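LysR family transcriptional regulator (Vibrio vulnificus, PDB 5B7H) probably regulates transcription by binding DNA as an OxyR-type member of the LysR family, this chain being its C-terminal regulatory domain. Local coordinates at residues L149-L152 / V153-V156; I106-D109 / D110-D113; S202-S205 / K206-N209; L135-K138 / E139-N142. The protein carries 1 engineered substitution. All coordinates share one frame; numbering follows the deposited sequence.

In the fold
From the N terminus, contact 2 comes first. It closes a tight turn in the loop between strand 81-95 and helix 124-132. Contact 4 closes a similar turn in the loop between helices 124-132 and 149-157. Contact 1 follows within helix 149-157, and contact 3 starts helix 205-217. The four run in series, and none nests in or crosses another. Contacts 2 and 4 touch: Lys140 of contact 4 reaches Leu111 and Asp113 of contact 2, which ties the two loops together. Contact 1 lies nearby, its nearest atoms about 7 Å from those of contact 4. Contact 3 is remote, about 37 Å from contact 1 between centres.

Contact 1: residues L149-L152 / V153-V156; sequences LHTL and VQMV
Gln154 folds back over the preceding turn of helix 149-157 and meets His150 and Thr151. Its CB lies 3.6 Å from His150 O. CG comes closer, 3.2 Å from the same His150 O, because it is turned beside the backbone N (chi1 -70°). CD stays over that carbonyl oxygen. Beyond it the amide splits its contacts. OE1 lies against Thr151, 3.3 Å from Thr151 CA and 3.4 Å from Thr151 CG2. NE2 turns outward and donates to Ala27 O of the second subunit. Gln154 N itself donates to His150 O at 3.0 Å, with an N-H...O angle of 153°. The same i to i+4 ladder links Leu149 to Val153, Thr151 to Met155 and Leu152 to Val156. Leu149 CD1 and Val153 CG2 meet loosely at 4.4 Å on the side that packs against Ile165 of strand 163-166. The His150 ring meets His150 of the second subunit, the two planes almost parallel. The helix is therefore two-sided. Leu149, Val153 and Val156 pack on strands of the sheet, while His150, Gln154 and Met155 face the second subunit. The Gln154 amide donates from NE2 across the dimer interface and rests its oxygen on the C-H groups of Thr151.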
ATOM      1  N   LEU A 149      -6.116  -0.673  -2.288  1.00  9.54           N
ATOM      2  CA  LEU A 149      -7.001  -1.176  -1.260  1.00  8.77           C
ATOM      3  C   LEU A 149      -7.139  -0.165  -0.105  1.00  7.71           C
ATOM      4  O   LEU A 149      -8.235  -0.056   0.468  1.00  9.89           O
ATOM      5  CB  LEU A 149      -6.421  -2.506  -0.761  1.00 13.62           C
ATOM      6  CG  LEU A 149      -7.271  -3.288   0.269  1.00 14.46           C
ATOM      7  CD1 LEU A 149      -8.639  -3.595  -0.250  1.00 14.74           C
ATOM      8  CD2 LEU A 149      -6.569  -4.603   0.697  1.00 17.31           C
ATOM      9  N   HIS A 150      -6.066   0.568   0.258  1.00  7.37           N
ATOM     10  CA  HIS A 150      -6.203   1.527   1.362  1.00  8.40           C
ATOM     11  C   HIS A 150      -7.191   2.616   1.019  1.00  9.13           C
ATOM     12  O   HIS A 150      -8.002   3.021   1.871  1.00  8.69           O
ATOM     13  CB  HIS A 150      -4.859   2.185   1.635  1.00 13.19           C
ATOM     14  CG  HIS A 150      -3.799   1.196   1.932  1.00 22.80           C
ATOM     15  ND1 HIS A 150      -3.054   0.591   0.934  1.00 29.81           N
ATOM     16  CD2 HIS A 150      -3.403   0.647   3.104  1.00 25.46           C
ATOM     17  CE1 HIS A 150      -2.222  -0.276   1.493  1.00 36.46           C
ATOM     18  NE2 HIS A 150      -2.418  -0.265   2.806  1.00 29.69           N
ATOM     19  N   THR A 151      -7.129   3.125  -0.210  1.00  7.55           N
ATOM     20  CA  THR A 151      -8.036   4.235  -0.546  1.00  7.06           C
ATOM     21  C   THR A 151      -9.463   3.739  -0.764  1.00  8.25           C
ATOM     22  O   THR A 151     -10.428   4.463  -0.472  1.00  7.96           O
ATOM     23  CB  THR A 151      -7.524   5.076  -1.718  1.00  8.45           C
ATOM     24  OG1 THR A 151      -7.330   4.241  -2.870  1.00  9.03           O
ATOM     25  CG2 THR A 151      -6.240   5.831  -1.365  1.00 11.17           C
ATOM     26  N   LEU A 152      -9.615   2.495  -1.214  1.00  7.10           N
ATOM     27  CA  LEU A 152     -10.935   1.886  -1.264  1.00  8.49           C
ATOM     28  C   LEU A 152     -11.569   1.843   0.123  1.00  7.00           C
ATOM     29  O   LEU A 152     -12.740   2.246   0.317  1.00  9.43           O
ATOM     30  CB  LEU A 152     -10.792   0.477  -1.834  1.00 10.05           C
ATOM     31  CG  LEU A 152     -12.027  -0.417  -1.900  1.00  9.37           C
ATOM     32  CD1 LEU A 152     -13.118   0.245  -2.700  1.00 13.27           C
ATOM     33  CD2 LEU A 152     -11.583  -1.772  -2.513  1.00 12.31           C
ATOM     34  N   VAL A 153     -10.821   1.342   1.108  1.00  7.20           N
ATOM     35  CA  VAL A 153     -11.357   1.243   2.458  1.00  8.99           C
ATOM     36  C   VAL A 153     -11.635   2.627   3.034  1.00  9.00           C
ATOM     37  O   VAL A 153     -12.638   2.829   3.751  1.00  8.96           O
ATOM     38  CB  VAL A 153     -10.348   0.462   3.311  1.00 10.81           C
ATOM     39  CG1 VAL A 153     -10.688   0.654   4.819  1.00 14.34           C
ATOM     40  CG2 VAL A 153     -10.384  -1.025   2.867  1.00 12.78           C
ATOM     41  N   GLN A 154     -10.791   3.617   2.709  1.00  7.98           N
ATOM     42  CA  GLN A 154     -11.046   4.975   3.186  1.00  6.44           C
ATOM     43  C   GLN A 154     -12.347   5.537   2.614  1.00  8.48           C
ATOM     44  O   GLN A 154     -13.075   6.237   3.320  1.00  8.82           O
ATOM     45  CB  GLN A 154      -9.883   5.905   2.847  1.00  8.65           C
ATOM     46  CG  GLN A 154      -8.620   5.582   3.673  1.00  7.20           C
ATOM     47  CD  GLN A 154      -7.319   5.955   2.981  1.00  8.29           C
ATOM     48  OE1 GLN A 154      -7.315   6.403   1.816  1.00  8.95           O
ATOM     49  NE2 GLN A 154      -6.217   5.687   3.656  1.00  8.25           N
ATOM     50  N   MET A 155     -12.661   5.261   1.348  1.00  8.20           N
ATOM     51  CA  MET A 155     -13.955   5.714   0.817  1.00  7.94           C
ATOM     52  C   MET A 155     -15.122   5.047   1.540  1.00  7.33           C
ATOM     53  O   MET A 155     -16.136   5.700   1.831  1.00  9.23           O
ATOM     54  CB  MET A 155     -14.078   5.475  -0.685  1.00  8.96           C
ATOM     55  CG  MET A 155     -13.170   6.398  -1.483  1.00  8.17           C
ATOM     56  SD  MET A 155     -13.405   6.299  -3.256  1.00 10.28           S
ATOM     57  CE  MET A 155     -12.627   4.729  -3.640  1.00 11.71           C
ATOM     58  N   VAL A 156     -14.988   3.756   1.871  1.00  8.00           N
ATOM     59  CA  VAL A 156     -16.031   3.102   2.660  1.00 10.14           C
ATOM     60  C   VAL A 156     -16.109   3.755   4.030  1.00 10.11           C
ATOM     61  O   VAL A 156     -17.205   3.998   4.558  1.00  9.75           O
ATOM     62  CB  VAL A 156     -15.744   1.587   2.729  1.00 10.58           C
ATOM     63  CG1 VAL A 156     -16.710   0.900   3.732  1.00 10.51           C
ATOM     64  CG2 VAL A 156     -15.920   0.957   1.332  1.00 12.55           C
TER

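Contact 2: residues I106-D109 / D110-D113; sequences IKYD and DLPD
Leu111 packs against Tyr108 and Ile106 across a tight turn. Leu111 CD1 sits at the edge of the Tyr108 ring, near its plane, 4.1 Å from Tyr108 CD1. The two side chains run side by side and point the same way. Leu111 CD2 meets Ile106 CG2 at 4.3 Å. Elsewhere in the turn, the side chain of Lys107 crosses that of Asp110. Lys107 CD lies 3.3 Å from Asp110 OD1. The charged ends are farther apart, with Lys107 NZ 4.8 Å from Asp110 OD2, so the touch is made by the aliphatic chain. Lys107 CG is anti to the backbone N (chi1 -179°), which carries CD across the Asp110 carboxylate.

Two backbone bonds set these positions. Asp110 N donates to Lys107 O at 3.0 Å, and Leu111 N donates to Tyr108 O at 3.1 Å. Both span three residues, as in a 3-10 turn. Asp109 and Asp110 are neighbouring exposed acids, with 4.5 Å between Asp109 OD1 and Asp110 OD2. Their charges would be expected to disfavour each other mildly.

Further out, Tyr108 OH is hydrogen-bonded to Cys133 O, which fixes the far end of the ring. Leu111 also rests on Ile102 and Val116. The turn belongs to the loop between strand 81-95 and helix 124-132, and Ile106 and Tyr108 press it against strand 180-198 through Ile183 and Pro186.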
ATOM      1  N   ILE A 106     -26.388  -8.950   4.395  1.00 24.91           N
ATOM      2  CA  ILE A 106     -26.390  -8.226   3.134  1.00 24.57           C
ATOM      3  C   ILE A 106     -27.109  -9.046   2.083  1.00 25.38           C
ATOM      4  O   ILE A 106     -26.845 -10.239   1.905  1.00 28.72           O
ATOM      5  CB  ILE A 106     -24.954  -7.942   2.677  1.00 25.53           C
ATOM      6  CG1 ILE A 106     -24.234  -7.124   3.718  1.00 32.67           C
ATOM      7  CG2 ILE A 106     -24.976  -7.167   1.344  1.00 25.87           C
ATOM      8  CD1 ILE A 106     -24.837  -5.804   3.840  1.00 35.84           C
ATOM      9  N   LYS A 107     -28.008  -8.401   1.365  1.00 25.69           N
ATOM     10  CA  LYS A 107     -28.592  -8.934   0.141  1.00 23.24           C
ATOM     11  C   LYS A 107     -28.323  -7.877  -0.922  1.00 24.63           C
ATOM     12  O   LYS A 107     -28.705  -6.713  -0.742  1.00 22.76           O
ATOM     13  CB  LYS A 107     -30.099  -9.141   0.325  1.00 27.50           C
ATOM     14  CG  LYS A 107     -30.804  -9.721  -0.859  1.00 33.49           C
ATOM     15  CD  LYS A 107     -32.319  -9.742  -0.587  1.00 41.83           C
ATOM     16  CE  LYS A 107     -33.057 -10.654  -1.546  1.00 53.70           C
ATOM     17  NZ  LYS A 107     -32.982 -10.168  -2.944  1.00 55.79           N
ATOM     18  N   TYR A 108     -27.644  -8.263  -2.010  1.00 20.21           N
ATOM     19  CA  TYR A 108     -27.209  -7.250  -2.975  1.00 18.76           C
ATOM     20  C   TYR A 108     -28.396  -6.477  -3.547  1.00 19.74           C
ATOM     21  O   TYR A 108     -28.289  -5.270  -3.782  1.00 21.29           O
ATOM     22  CB  TYR A 108     -26.444  -7.889  -4.120  1.00 24.87           C
ATOM     23  CG  TYR A 108     -25.164  -8.560  -3.727  1.00 24.09           C
ATOM     24  CD1 TYR A 108     -24.261  -7.948  -2.869  1.00 21.16           C
ATOM     25  CD2 TYR A 108     -24.849  -9.803  -4.244  1.00 20.78           C
ATOM     26  CE1 TYR A 108     -23.062  -8.577  -2.531  1.00 18.31           C
ATOM     27  CE2 TYR A 108     -23.652 -10.439  -3.923  1.00 19.02           C
ATOM     28  CZ  TYR A 108     -22.771  -9.822  -3.072  1.00 22.39           C
ATOM     29  OH  TYR A 108     -21.585 -10.459  -2.709  1.00 21.90           O
ATOM     30  N   ASP A 109     -29.521  -7.158  -3.796  1.00 22.15           N
ATOM     31  CA  ASP A 109     -30.680  -6.502  -4.403  1.00 24.28           C
ATOM     32  C   ASP A 109     -31.241  -5.385  -3.535  1.00 30.16           C
ATOM     33  O   ASP A 109     -31.927  -4.495  -4.054  1.00 29.79           O
ATOM     34  CB  ASP A 109     -31.803  -7.517  -4.684  1.00 27.51           C
ATOM     35  CG  ASP A 109     -32.859  -6.959  -5.627  1.00 34.20           C
ATOM     36  OD1 ASP A 109     -34.055  -7.000  -5.282  1.00 40.56           O
ATOM     37  OD2 ASP A 109     -32.462  -6.423  -6.697  1.00 31.78           O
ATOM     38  N   ASP A 110     -30.989  -5.419  -2.234  1.00 25.08           N
ATOM     39  CA  ASP A 110     -31.495  -4.389  -1.335  1.00 25.42           C
ATOM     40  C   ASP A 110     -30.539  -3.218  -1.148  1.00 24.44           C
ATOM     41  O   ASP A 110     -30.940  -2.213  -0.538  1.00 28.60           O
ATOM     42  CB  ASP A 110     -31.815  -4.988   0.041  1.00 28.65           C
ATOM     43  CG  ASP A 110     -32.981  -5.968  -0.001  1.00 33.70           C
ATOM     44  OD1 ASP A 110     -33.027  -6.839   0.899  1.00 35.11           O
ATOM     45  OD2 ASP A 110     -33.849  -5.865  -0.910  1.00 36.62           O
ATOM     46  N   LEU A 111     -29.308  -3.317  -1.663  1.00 21.72           N
ATOM     47  CA  LEU A 111     -28.362  -2.217  -1.570  1.00 20.44           C
ATOM     48  C   LEU A 111     -28.775  -1.142  -2.568  1.00 22.29           C
ATOM     49  O   LEU A 111     -29.431  -1.433  -3.561  1.00 24.63           O
ATOM     50  CB  LEU A 111     -26.970  -2.691  -1.970  1.00 18.86           C
ATOM     51  CG  LEU A 111     -26.329  -3.734  -1.073  1.00 22.61           C
ATOM     52  CD1 LEU A 111     -24.950  -4.069  -1.672  1.00 18.92           C
ATOM     53  CD2 LEU A 111     -26.175  -3.195   0.351  1.00 30.63           C
ATOM     54  N   PRO A 112     -28.378   0.107  -2.345  1.00 21.93           N
ATOM     55  CA  PRO A 112     -28.626   1.127  -3.364  1.00 22.00           C
ATOM     56  C   PRO A 112     -27.781   0.837  -4.599  1.00 21.25           C
ATOM     57  O   PRO A 112     -26.700   0.248  -4.511  1.00 19.04           O
ATOM     58  CB  PRO A 112     -28.158   2.422  -2.692  1.00 26.96           C
ATOM     59  CG  PRO A 112     -28.100   2.123  -1.233  1.00 24.21           C
ATOM     60  CD  PRO A 112     -27.746   0.670  -1.135  1.00 23.49           C
ATOM     61  N   ASP A 113     -28.289   1.267  -5.757  1.00 23.19           N
ATOM     62  CA  ASP A 113     -27.460   1.256  -6.960  1.00 19.43           C
ATOM     63  C   ASP A 113     -26.164   2.026  -6.704  1.00 20.13           C
ATOM     64  O   ASP A 113     -26.154   2.998  -5.947  1.00 21.82           O
ATOM     65  CB  ASP A 113     -28.220   1.939  -8.099  1.00 21.69           C
ATOM     66  CG  ASP A 113     -29.343   1.068  -8.647  1.00 32.11           C
ATOM     67  OD1 ASP A 113     -30.094   1.565  -9.519  1.00 35.86           O
ATOM     68  OD2 ASP A 113     -29.471  -0.107  -8.224  1.00 29.31           O
TER

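Contact 3: residues S202-S205 / K206-N209; sequences SSRS and KTFN. With SO4 (sulfate ion), chain D.
An ST turn leads into helix 205-217, and Ser202 and Arg204 of this lead-in pack on Phe208 in the first turn of the helix. Ser202 OG accepts from Arg204 N at 3.0 Å, which closes the ST turn. The hydroxyl also touches the aromatic ring, 3.2 Å from Phe208 CE2. Arg204 occupies the N-cap position. Its CB makes a CH-pi contact over the Phe208 face, 4.2 Å from the ring centroid. Arg204 O stands over the same face, displaced toward the rim. That carbonyl also accepts from Phe208 N at 3.0 Å. Asn209 N donates to Ser205 O, the next i to i+4 bond.

A water bridges the lead-in to the helix, accepting from Lys206 N and donating to Ser203 O. A second water donates to Thr207 OG1, but its link to Arg204 NE is doubtful. The Arg204 chain bends at chi3 (60°), and NH1 goes on to Gln17 O. Thr207 OG1 is also bonded to Ser13 O.

A sulfate, probably from the crystallisation liquor, sits on Ser203. Its O1 is 2.8 Å from Ser203 N on a nearly straight bond (170°), and Ser203 OG donates to it as well. Arg199 is a further donor to the ion. The whole is an ST turn leading into a helix N terminus, with Arg204 at the N-cap position and the i to i+4 bonds beginning at its carbonyl.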
ATOM      1  N   SER A 202      13.117 -23.825 -13.653  1.00 14.28           N
ATOM      2  CA  SER A 202      13.939 -23.356 -12.551  1.00 16.67           C
ATOM      3  C   SER A 202      14.694 -24.512 -11.904  1.00 20.91           C
ATOM      4  O   SER A 202      14.194 -25.629 -11.799  1.00 25.03           O
ATOM      5  CB  SER A 202      13.019 -22.775 -11.501  1.00 17.22           C
ATOM      6  OG  SER A 202      13.767 -22.410 -10.347  1.00 21.03           O
ATOM      7  N   SER A 203      15.904 -24.219 -11.439  1.00 26.91           N
ATOM      8  CA  SER A 203      16.659 -25.188 -10.660  1.00 35.98           C
ATOM      9  C   SER A 203      16.452 -25.012  -9.163  1.00 38.08           C
ATOM     10  O   SER A 203      17.221 -25.574  -8.375  1.00 32.27           O
ATOM     11  CB  SER A 203      18.150 -25.057 -10.965  1.00 32.73           C
ATOM     12  OG  SER A 203      18.603 -23.799 -10.515  1.00 33.79           O
ATOM     13  N   ARG A 204      15.452 -24.232  -8.748  1.00 25.95           N
ATOM     14  CA  ARG A 204      15.244 -23.923  -7.338  1.00 19.70           C
ATOM     15  C   ARG A 204      13.930 -24.481  -6.792  1.00 19.82           C
ATOM     16  O   ARG A 204      13.423 -23.990  -5.793  1.00 18.90           O
ATOM     17  CB  ARG A 204      15.373 -22.427  -7.114  1.00 23.19           C
ATOM     18  CG  ARG A 204      16.626 -21.927  -7.821  1.00 31.11           C
ATOM     19  CD  ARG A 204      17.004 -20.564  -7.341  1.00 39.49           C
ATOM     20  NE  ARG A 204      17.273 -20.568  -5.910  1.00 41.47           N
ATOM     21  CZ  ARG A 204      17.564 -19.471  -5.210  1.00 49.38           C
ATOM     22  NH1 ARG A 204      17.625 -18.298  -5.830  1.00 52.19           N
ATOM     23  NH2 ARG A 204      17.796 -19.545  -3.901  1.00 48.14           N
ATOM     24  N   SER A 205      13.403 -25.551  -7.383  1.00 21.78           N
ATOM     25  CA  SER A 205      12.081 -26.011  -6.976  1.00 18.84           C
ATOM     26  C   SER A 205      12.085 -26.587  -5.564  1.00 19.58           C
ATOM     27  O   SER A 205      11.063 -26.511  -4.876  1.00 21.61           O
ATOM     28  CB  SER A 205      11.557 -27.058  -7.945  1.00 31.42           C
ATOM     29  OG  SER A 205      12.525 -28.071  -8.034  1.00 38.13           O
ATOM     30  N   LYS A 206      13.213 -27.140  -5.106  1.00 21.50           N
ATOM     31  CA  LYS A 206      13.295 -27.549  -3.704  1.00 21.87           C
ATOM     32  C   LYS A 206      13.104 -26.353  -2.768  1.00 21.02           C
ATOM     33  O   LYS A 206      12.417 -26.463  -1.736  1.00 20.09           O
ATOM     34  CB  LYS A 206      14.635 -28.270  -3.468  1.00 25.95           C
ATOM     35  CG  LYS A 206      14.887 -28.731  -2.051  1.00 43.40           C
ATOM     36  CD  LYS A 206      15.785 -29.985  -2.008  1.00 48.41           C
ATOM     37  CE  LYS A 206      16.825 -29.904  -0.862  1.00 48.12           C
ATOM     38  NZ  LYS A 206      16.282 -29.474   0.471  1.00 49.83           N
ATOM     39  N   THR A 207      13.730 -25.213  -3.097  1.00 16.97           N
ATOM     40  CA  THR A 207      13.522 -23.991  -2.332  1.00 13.90           C
ATOM     41  C   THR A 207      12.055 -23.561  -2.377  1.00 15.29           C
ATOM     42  O   THR A 207      11.483 -23.193  -1.353  1.00 15.75           O
ATOM     43  CB  THR A 207      14.408 -22.876  -2.905  1.00 18.48           C
ATOM     44  OG1 THR A 207      15.759 -23.347  -2.938  1.00 23.83           O
ATOM     45  CG2 THR A 207      14.338 -21.643  -2.081  1.00 20.80           C
ATOM     46  N   PHE A 208      11.435 -23.602  -3.566  1.00 14.46           N
ATOM     47  CA  PHE A 208      10.063 -23.111  -3.696  1.00 12.11           C
ATOM     48  C   PHE A 208       9.098 -23.970  -2.911  1.00 15.05           C
ATOM     49  O   PHE A 208       8.172 -23.433  -2.284  1.00 14.14           O
ATOM     50  CB  PHE A 208       9.633 -23.050  -5.159  1.00 10.79           C
ATOM     51  CG  PHE A 208      10.506 -22.158  -6.019  1.00 12.62           C
ATOM     52  CD1 PHE A 208      11.140 -21.016  -5.498  1.00 12.46           C
ATOM     53  CD2 PHE A 208      10.745 -22.508  -7.347  1.00 13.54           C
ATOM     54  CE1 PHE A 208      11.980 -20.245  -6.334  1.00 15.45           C
ATOM     55  CE2 PHE A 208      11.559 -21.732  -8.180  1.00 15.19           C
ATOM     56  CZ  PHE A 208      12.185 -20.597  -7.659  1.00 18.19           C
ATOM     57  N   ASN A 209       9.322 -25.287  -2.896  1.00 15.51           N
ATOM     58  CA  ASN A 209       8.419 -26.151  -2.143  1.00 17.28           C
ATOM     59  C   ASN A 209       8.584 -25.936  -0.636  1.00 15.81           C
ATOM     60  O   ASN A 209       7.585 -25.929   0.091  1.00 16.47           O
ATOM     61  CB  ASN A 209       8.582 -27.614  -2.577  1.00 19.20           C
ATOM     62  CG  ASN A 209       7.886 -27.915  -3.926  1.00 24.01           C
ATOM     63  OD1 ASN A 209       6.741 -27.526  -4.167  1.00 16.30           O
ATOM     64  ND2 ASN A 209       8.593 -28.620  -4.799  1.00 36.29           N
TER
HETATM   65  S   SO4 D 402      17.048 -20.412 -12.707  1.00 39.81           S
HETATM   66  O1  SO4 D 402      17.158 -21.794 -12.231  1.00 37.62           O
HETATM   67  O2  SO4 D 402      16.033 -20.325 -13.774  1.00 44.95           O
HETATM   68  O3  SO4 D 402      18.351 -19.929 -13.149  1.00 55.70           O
HETATM   69  O4  SO4 D 402      16.694 -19.589 -11.557  1.00 55.49           O
HETATM   70  O   HOH W   1      15.903 -27.418  -6.370  1.00 29.29           O
HETATM   71  O   HOH W   2      17.958 -22.758  -4.803  1.00 54.76           O

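Contact 4: residues L135-K138 / E139-N142; sequences LTDK and EKIN
This is a local turn contact, in which Asp137 meets Glu139 and Lys140 within the loop between helices 124-132 and 149-157. A short 3-10 turn shapes this part of the loop. Lys140 N donates to Asp137 O at 3.1 Å, and Ile141 N donates to Lys138 O at 3.0 Å.

The side chain of Asp137 adds a third bond. Its OD2 accepts from Glu139 N at 3.0 Å, which closes an Asx turn. The N-H comes from above the carboxylate plane, and the bond is bent (143°). Asp137 CG lies anti to the backbone N (chi1 -173°), and this swings the carboxylate forward over the turn. The other oxygen, OD1, lies 3.7 Å from Lys140 CE, where the two side chains cross.

Lys140 is buried. Its NZ does not close on Asp137 but forms a salt bridge with Asp113 and a hydrogen bond with Leu111 O, both in the neighbouring loop. Leu135 CD2 meets Ile141 CG1 at 4.0 Å. Leu135 also rests on Tyr108 and Val116, and Ile141 on Leu118.

Asp137 OD2 and Glu139 OE1 are 4.2 Å apart, with the carboxylate planes turned by 40°. A water lies within bonding distance of Asp137 OD1 and Glu139 OE1 and may donate to either. The mutual repulsion of the acids is probably eased by the Glu139 N-H and by the positive charge of Lys140. Asp137 thus serves the backbone of its own turn, while the lysine carries its charge across to the preceding loop, between strand 81-95 and helix 124-132.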
ATOM      1  N   LEU A 135     -21.590 -11.504  -6.895  1.00 18.40           N
ATOM      2  CA  LEU A 135     -22.190 -10.216  -7.241  1.00 17.66           C
ATOM      3  C   LEU A 135     -22.438 -10.232  -8.744  1.00 19.35           C
ATOM      4  O   LEU A 135     -21.514 -10.055  -9.542  1.00 23.16           O
ATOM      5  CB  LEU A 135     -21.269  -9.057  -6.821  1.00 16.05           C
ATOM      6  CG  LEU A 135     -21.718  -7.643  -7.248  1.00 16.05           C
ATOM      7  CD1 LEU A 135     -23.168  -7.440  -6.752  1.00 23.43           C
ATOM      8  CD2 LEU A 135     -20.776  -6.604  -6.703  1.00 18.14           C
ATOM      9  N   THR A 136     -23.698 -10.427  -9.144  1.00 19.65           N
ATOM     10  CA  THR A 136     -24.014 -10.437 -10.558  1.00 23.12           C
ATOM     11  C   THR A 136     -24.745  -9.190 -11.029  1.00 29.03           C
ATOM     12  O   THR A 136     -24.821  -8.965 -12.239  1.00 30.33           O
ATOM     13  CB  THR A 136     -24.830 -11.686 -10.900  1.00 22.72           C
ATOM     14  OG1 THR A 136     -26.057 -11.644 -10.172  1.00 27.74           O
ATOM     15  CG2 THR A 136     -24.062 -12.939 -10.479  1.00 30.75           C
ATOM     16  N   ASP A 137     -25.247  -8.351 -10.121  1.00 19.70           N
ATOM     17  CA  ASP A 137     -25.994  -7.155 -10.528  1.00 23.02           C
ATOM     18  C   ASP A 137     -25.049  -5.972 -10.684  1.00 21.46           C
ATOM     19  O   ASP A 137     -24.677  -5.329  -9.693  1.00 19.38           O
ATOM     20  CB  ASP A 137     -27.083  -6.828  -9.522  1.00 29.59           C
ATOM     21  CG  ASP A 137     -27.997  -5.700  -9.996  1.00 26.09           C
ATOM     22  OD1 ASP A 137     -29.037  -5.482  -9.334  1.00 28.98           O
ATOM     23  OD2 ASP A 137     -27.702  -5.043 -11.040  1.00 25.68           O
ATOM     24  N   LYS A 138     -24.668  -5.684 -11.939  1.00 21.89           N
ATOM     25  CA  LYS A 138     -23.695  -4.633 -12.223  1.00 20.39           C
ATOM     26  C   LYS A 138     -24.187  -3.255 -11.813  1.00 20.91           C
ATOM     27  O   LYS A 138     -23.361  -2.363 -11.588  1.00 21.50           O
ATOM     28  CB  LYS A 138     -23.375  -4.604 -13.723  1.00 32.52           C
ATOM     29  CG  LYS A 138     -22.423  -5.718 -14.191  1.00 40.25           C
ATOM     30  CD  LYS A 138     -22.326  -5.777 -15.727  1.00 43.22           C
ATOM     31  CE  LYS A 138     -22.979  -4.556 -16.402  1.00 52.45           C
ATOM     32  NZ  LYS A 138     -22.920  -4.575 -17.904  1.00 59.09           N
ATOM     33  N   GLU A 139     -25.502  -3.056 -11.710  1.00 20.43           N
ATOM     34  CA  GLU A 139     -26.017  -1.759 -11.306  1.00 20.25           C
ATOM     35  C   GLU A 139     -25.625  -1.384  -9.884  1.00 22.16           C
ATOM     36  O   GLU A 139     -25.684  -0.194  -9.534  1.00 21.45           O
ATOM     37  CB  GLU A 139     -27.531  -1.684 -11.454  1.00 27.96           C
ATOM     38  CG  GLU A 139     -27.971  -1.416 -12.876  1.00 40.07           C
ATOM     39  CD  GLU A 139     -29.472  -1.179 -12.987  1.00 61.67           C
ATOM     40  OE1 GLU A 139     -30.257  -2.088 -12.625  1.00 67.48           O
ATOM     41  OE2 GLU A 139     -29.871  -0.081 -13.439  1.00 73.90           O
ATOM     42  N   LYS A 140     -25.255  -2.359  -9.066  1.00 18.07           N
ATOM     43  CA  LYS A 140     -24.858  -2.029  -7.707  1.00 18.33           C
ATOM     44  C   LYS A 140     -23.448  -1.491  -7.643  1.00 17.58           C
ATOM     45  O   LYS A 140     -23.014  -1.038  -6.571  1.00 16.30           O
ATOM     46  CB  LYS A 140     -25.003  -3.225  -6.763  1.00 15.72           C
ATOM     47  CG  LYS A 140     -26.424  -3.813  -6.727  1.00 17.06           C
ATOM     48  CD  LYS A 140     -27.438  -2.730  -6.463  1.00 18.32           C
ATOM     49  CE  LYS A 140     -28.869  -3.272  -6.391  1.00 23.54           C
ATOM     50  NZ  LYS A 140     -29.844  -2.152  -6.187  1.00 24.53           N
ATOM     51  N   ILE A 141     -22.684  -1.563  -8.725  1.00 15.12           N
ATOM     52  CA  ILE A 141     -21.269  -1.206  -8.652  1.00 15.26           C
ATOM     53  C   ILE A 141     -21.115   0.280  -8.965  1.00 15.51           C
ATOM     54  O   ILE A 141     -21.632   0.784  -9.977  1.00 15.76           O
ATOM     55  CB  ILE A 141     -20.435  -2.059  -9.626  1.00 17.11           C
ATOM     56  CG1 ILE A 141     -20.529  -3.549  -9.301  1.00 18.30           C
ATOM     57  CG2 ILE A 141     -18.974  -1.517  -9.747  1.00 16.54           C
ATOM     58  CD1 ILE A 141     -19.962  -4.416 -10.436  1.00 22.63           C
ATOM     59  N   ASN A 142     -20.410   0.992  -8.098  1.00 14.55           N
ATOM     60  CA  ASN A 142     -20.184   2.407  -8.332  1.00 15.89           C
ATOM     61  C   ASN A 142     -19.243   2.603  -9.521  1.00 15.75           C
ATOM     62  O   ASN A 142     -18.243   1.890  -9.655  1.00 17.17           O
ATOM     63  CB  ASN A 142     -19.541   3.052  -7.092  1.00 16.29           C
ATOM     64  CG  ASN A 142     -19.578   4.586  -7.177  1.00 19.41           C
ATOM     65  OD1 ASN A 142     -18.778   5.187  -7.904  1.00 18.98           O
ATOM     66  ND2 ASN A 142     -20.554   5.209  -6.494  1.00 19.20           N
TER
HETATM   67  O   HOH W   3     -30.831  -3.008  -9.655  1.00 47.26           O